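Local coordinates for lovastatin nonaketide synthase, polyketide synthase component (Aspergillus terreus, PDB 7CPX), which builds the dihydromonacolin L polyketide of lovastatin from malonyl-CoA, using NADPH and S-adenosyl-L-methionine, as the polyketide synthase of the lovB-lovC megasynthase, at residues V14-P27 and L101-A113. The protein carries 2 engineered substitutions. Sequence-based numbering, arbitrary orientation.
Sequences VGSGCRFPGDANTP and LLLETVYEAVTNA
The R19 guanidinium takes E108 OE2 at its edge, in plane, while E104 OE1 approaches it obliquely, as does L101 CG. R19 NE donates to E108 OE2 at 3.3 Å and 155°. NE reaches OE2 on its syn side, 24° out of the carboxylate plane; R19 NH2 adds a weak bond to the same oxygen. E104 OE1 is modelled as a salt-bridge partner of R19, but it lies too close to the guanidinium for its exact place to be trusted. E108 OE2 has a further partner in W930, whose NE1 bonds to it. R19 CG lies 3.4 Å from T105 CG2. Two positions further back, G17 has no side chain, and its CA comes 3.5 Å from T105 O in a CA-H...O contact. A109 CB sits 3.3 Å from G17 N. G15 likewise lies close to the helix, its CA 4.0 Å from A113 CA. N112 ND2 is modelled as a donor to S16 O, but the distance is too short to be trusted. At the far end V14 CG2 meets A113 CB. Strand 14-19 and helix 101-113 run roughly antiparallel, at 147°, with axes 5.5 Å apart. On the strand's other face, S16 and C18 touch helix 369-386. This is helix-on-sheet packing in the thiolase-like fold of the ketosynthase, a layered alpha-beta-alpha-beta-alpha sandwich.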
loop_
_atom_site.group_PDB
_atom_site.type_symbol
_atom_site.label_atom_id
_atom_site.label_comp_id
_atom_site.label_asym_id
_atom_site.label_seq_id
_atom_site.Cartn_x
_atom_site.Cartn_y
_atom_site.Cartn_z
ATOM N N VAL A 14 47.676 -14.422 21.562
ATOM C CA VAL A 14 47.888 -15.836 21.845
ATOM C C VAL A 14 46.986 -16.737 21.013
ATOM O O VAL A 14 47.312 -17.916 20.820
ATOM C CB VAL A 14 47.659 -16.133 23.336
ATOM C CG1 VAL A 14 48.644 -15.367 24.188
ATOM C CG2 VAL A 14 46.238 -15.772 23.740
ATOM N N GLY A 15 45.863 -16.224 20.530
ATOM C CA GLY A 15 44.950 -17.024 19.739
ATOM C C GLY A 15 43.967 -16.137 19.016
ATOM O O GLY A 15 43.781 -14.967 19.366
ATOM N N SER A 16 43.333 -16.713 17.998
ATOM C CA SER A 16 42.401 -15.953 17.184
ATOM C C SER A 16 41.314 -16.869 16.646
ATOM O O SER A 16 41.519 -18.071 16.461
ATOM C CB SER A 16 43.117 -15.250 16.026
ATOM O OG SER A 16 43.805 -16.182 15.210
ATOM N N GLY A 17 40.159 -16.277 16.406
ATOM C CA GLY A 17 39.059 -16.971 15.759
ATOM C C GLY A 17 38.480 -16.096 14.673
ATOM O O GLY A 17 38.169 -14.928 14.901
ATOM N N CYS A 18 38.337 -16.673 13.484
ATOM C CA CYS A 18 38.045 -15.890 12.293
ATOM C C CYS A 18 36.872 -16.484 11.534
ATOM O O CYS A 18 36.806 -17.698 11.329
ATOM C CB CYS A 18 39.273 -15.822 11.380
ATOM S SG CYS A 18 40.630 -14.837 12.045
ATOM N N ARG A 19 35.953 -15.617 11.124
ATOM C CA ARG A 19 34.926 -15.915 10.134
ATOM C C ARG A 19 35.132 -14.870 9.050
ATOM O O ARG A 19 34.596 -13.763 9.136
ATOM C CB ARG A 19 33.528 -15.857 10.719
ATOM C CG ARG A 19 33.266 -16.871 11.806
ATOM C CD ARG A 19 33.262 -18.285 11.266
ATOM N NE ARG A 19 32.868 -19.237 12.295
ATOM C CZ ARG A 19 31.613 -19.497 12.631
ATOM N NH1 ARG A 19 30.597 -18.906 12.024
ATOM N NH2 ARG A 19 31.369 -20.367 13.605
ATOM N N PHE A 20 35.942 -15.213 8.056
ATOM C CA PHE A 20 36.320 -14.298 6.999
ATOM C C PHE A 20 35.858 -14.831 5.651
ATOM O O PHE A 20 35.694 -16.043 5.478
ATOM C CB PHE A 20 37.837 -14.089 6.974
ATOM C CG PHE A 20 38.309 -12.991 7.876
ATOM C CD1 PHE A 20 38.279 -13.146 9.248
ATOM C CD2 PHE A 20 38.787 -11.807 7.352
ATOM C CE1 PHE A 20 38.713 -12.140 10.082
ATOM C CE2 PHE A 20 39.222 -10.795 8.178
ATOM C CZ PHE A 20 39.187 -10.960 9.547
ATOM N N PRO A 21 35.644 -13.953 4.677
ATOM C CA PRO A 21 35.085 -14.402 3.402
ATOM C C PRO A 21 36.059 -15.302 2.661
ATOM O O PRO A 21 37.279 -15.190 2.798
ATOM C CB PRO A 21 34.832 -13.094 2.649
ATOM C CG PRO A 21 35.848 -12.157 3.193
ATOM C CD PRO A 21 36.069 -12.544 4.628
ATOM N N GLY A 22 35.497 -16.206 1.865
ATOM C CA GLY A 22 36.292 -17.204 1.185
ATOM C C GLY A 22 36.448 -18.493 1.954
ATOM O O GLY A 22 37.486 -19.154 1.833
ATOM N N ASP A 23 35.449 -18.869 2.753
ATOM C CA ASP A 23 35.472 -20.079 3.567
ATOM C C ASP A 23 36.522 -20.019 4.667
ATOM O O ASP A 23 36.910 -21.057 5.211
ATOM C CB ASP A 23 35.701 -21.325 2.704
ATOM C CG ASP A 23 34.758 -21.396 1.520
ATOM O OD1 ASP A 23 33.623 -20.885 1.629
ATOM O OD2 ASP A 23 35.152 -21.963 0.478
ATOM N N ALA A 24 36.995 -18.820 5.010
ATOM C CA ALA A 24 38.013 -18.652 6.046
ATOM C C ALA A 24 37.334 -18.611 7.417
ATOM O O ALA A 24 37.198 -17.569 8.060
ATOM C CB ALA A 24 38.831 -17.394 5.788
ATOM N N ASN A 25 36.904 -19.791 7.861
ATOM C CA ASN A 25 36.251 -19.954 9.151
ATOM C C ASN A 25 37.230 -20.317 10.260
ATOM O O ASN A 25 36.811 -20.850 11.294
ATOM C CB ASN A 25 35.155 -21.016 9.054
ATOM C CG ASN A 25 34.043 -20.618 8.107
ATOM O OD1 ASN A 25 33.810 -19.434 7.866
ATOM N ND2 ASN A 25 33.346 -21.608 7.563
ATOM N N THR A 26 38.517 -20.042 10.069
ATOM C CA THR A 26 39.528 -20.336 11.075
ATOM C C THR A 26 40.793 -19.575 10.714
ATOM O O THR A 26 41.013 -19.274 9.535
ATOM C CB THR A 26 39.809 -21.842 11.158
ATOM O OG1 THR A 26 40.990 -22.073 11.936
ATOM C CG2 THR A 26 39.993 -22.432 9.771
ATOM N N PRO A 27 41.639 -19.247 11.696
ATOM C CA PRO A 27 42.845 -18.465 11.375
ATOM C C PRO A 27 43.737 -19.116 10.334
ATOM O O PRO A 27 44.343 -18.409 9.521
ATOM C CB PRO A 27 43.550 -18.346 12.732
ATOM C CG PRO A 27 42.469 -18.481 13.731
ATOM C CD PRO A 27 41.486 -19.448 13.146
ATOM N N LEU A 101 28.130 -14.493 15.513
ATOM C CA LEU A 101 29.445 -14.811 14.978
ATOM C C LEU A 101 30.552 -14.324 15.897
ATOM O O LEU A 101 31.624 -14.929 15.939
ATOM C CB LEU A 101 29.611 -14.216 13.583
ATOM C CG LEU A 101 29.146 -15.131 12.450
ATOM C CD1 LEU A 101 27.655 -15.402 12.549
ATOM C CD2 LEU A 101 29.497 -14.530 11.104
ATOM N N LEU A 102 30.319 -13.244 16.645
ATOM C CA LEU A 102 31.302 -12.808 17.627
ATOM C C LEU A 102 31.455 -13.836 18.733
ATOM O O LEU A 102 32.574 -14.141 19.149
ATOM C CB LEU A 102 30.898 -11.454 18.205
ATOM C CG LEU A 102 31.270 -10.244 17.352
ATOM C CD1 LEU A 102 30.515 -9.018 17.816
ATOM C CD2 LEU A 102 32.764 -9.998 17.414
ATOM N N LEU A 103 30.344 -14.382 19.223
ATOM C CA LEU A 103 30.425 -15.444 20.217
ATOM C C LEU A 103 31.198 -16.633 19.668
ATOM O O LEU A 103 32.105 -17.166 20.325
ATOM C CB LEU A 103 29.020 -15.870 20.640
ATOM C CG LEU A 103 28.264 -14.919 21.563
ATOM C CD1 LEU A 103 26.805 -15.315 21.643
ATOM C CD2 LEU A 103 28.881 -14.928 22.943
ATOM N N GLU A 104 30.861 -17.054 18.448
ATOM C CA GLU A 104 31.536 -18.207 17.860
ATOM C C GLU A 104 33.028 -17.945 17.690
ATOM O O GLU A 104 33.859 -18.791 18.037
ATOM C CB GLU A 104 30.891 -18.563 16.522
ATOM C CG GLU A 104 29.466 -19.076 16.652
ATOM C CD GLU A 104 28.822 -19.369 15.313
ATOM O OE1 GLU A 104 29.340 -18.888 14.284
ATOM O OE2 GLU A 104 27.797 -20.080 15.288
ATOM N N THR A 105 33.389 -16.768 17.175
ATOM C CA THR A 105 34.792 -16.453 16.936
ATOM C C THR A 105 35.560 -16.274 18.235
ATOM O O THR A 105 36.736 -16.632 18.305
ATOM C CB THR A 105 34.913 -15.190 16.087
ATOM O OG1 THR A 105 34.139 -14.137 16.676
ATOM C CG2 THR A 105 34.428 -15.452 14.682
ATOM N N VAL A 106 34.927 -15.717 19.265
ATOM C CA VAL A 106 35.601 -15.573 20.547
ATOM C C VAL A 106 35.853 -16.939 21.164
ATOM O O VAL A 106 36.921 -17.188 21.730
ATOM C CB VAL A 106 34.788 -14.665 21.485
ATOM C CG1 VAL A 106 35.326 -14.758 22.899
ATOM C CG2 VAL A 106 34.852 -13.232 21.001
ATOM N N TYR A 107 34.881 -17.848 21.069
ATOM C CA TYR A 107 35.127 -19.199 21.557
ATOM C C TYR A 107 36.235 -19.869 20.756
ATOM O O TYR A 107 37.077 -20.576 21.320
ATOM C CB TYR A 107 33.856 -20.041 21.504
ATOM C CG TYR A 107 34.055 -21.417 22.098
ATOM C CD1 TYR A 107 33.997 -21.615 23.468
ATOM C CD2 TYR A 107 34.326 -22.510 21.291
ATOM C CE1 TYR A 107 34.190 -22.865 24.017
ATOM C CE2 TYR A 107 34.519 -23.765 21.831
ATOM C CZ TYR A 107 34.451 -23.937 23.195
ATOM O OH TYR A 107 34.642 -25.187 23.739
ATOM N N GLU A 108 36.251 -19.658 19.439
ATOM C CA GLU A 108 37.312 -20.225 18.616
ATOM C C GLU A 108 38.673 -19.673 19.017
ATOM O O GLU A 108 39.662 -20.410 19.066
ATOM C CB GLU A 108 37.040 -19.945 17.139
ATOM C CG GLU A 108 35.872 -20.723 16.566
ATOM C CD GLU A 108 35.536 -20.306 15.149
ATOM O OE1 GLU A 108 36.267 -19.465 14.586
ATOM O OE2 GLU A 108 34.538 -20.817 14.598
ATOM N N ALA A 109 38.744 -18.371 19.294
ATOM C CA ALA A 109 40.006 -17.758 19.692
ATOM C C ALA A 109 40.459 -18.268 21.051
ATOM O O ALA A 109 41.649 -18.527 21.259
ATOM C CB ALA A 109 39.866 -16.237 19.715
ATOM N N VAL A 110 39.525 -18.412 21.992
ATOM C CA VAL A 110 39.863 -18.971 23.296
ATOM C C VAL A 110 40.380 -20.393 23.135
ATOM O O VAL A 110 41.368 -20.790 23.766
ATOM C CB VAL A 110 38.639 -18.910 24.228
ATOM C CG1 VAL A 110 38.906 -19.646 25.526
ATOM C CG2 VAL A 110 38.282 -17.471 24.520
ATOM N N THR A 111 39.719 -21.180 22.289
ATOM C CA THR A 111 40.148 -22.551 22.044
ATOM C C THR A 111 41.548 -22.588 21.443
ATOM O O THR A 111 42.412 -23.346 21.897
ATOM C CB THR A 111 39.142 -23.236 21.119
ATOM O OG1 THR A 111 37.918 -23.469 21.828
ATOM C CG2 THR A 111 39.687 -24.546 20.603
ATOM N N ASN A 112 41.791 -21.766 20.422
ATOM C CA ASN A 112 43.087 -21.767 19.755
ATOM C C ASN A 112 44.189 -21.296 20.694
ATOM O O ASN A 112 45.307 -21.822 20.663
ATOM C CB ASN A 112 43.029 -20.889 18.507
ATOM C CG ASN A 112 42.039 -21.402 17.483
ATOM O OD1 ASN A 112 41.723 -22.590 17.450
ATOM N ND2 ASN A 112 41.543 -20.505 16.639
ATOM N N ALA A 113 43.892 -20.304 21.534
ATOM C CA ALA A 113 44.866 -19.840 22.513
ATOM C C ALA A 113 45.215 -20.924 23.519
ATOM O O ALA A 113 46.253 -20.827 24.185
ATOM C CB ALA A 113 44.331 -18.608 23.240
#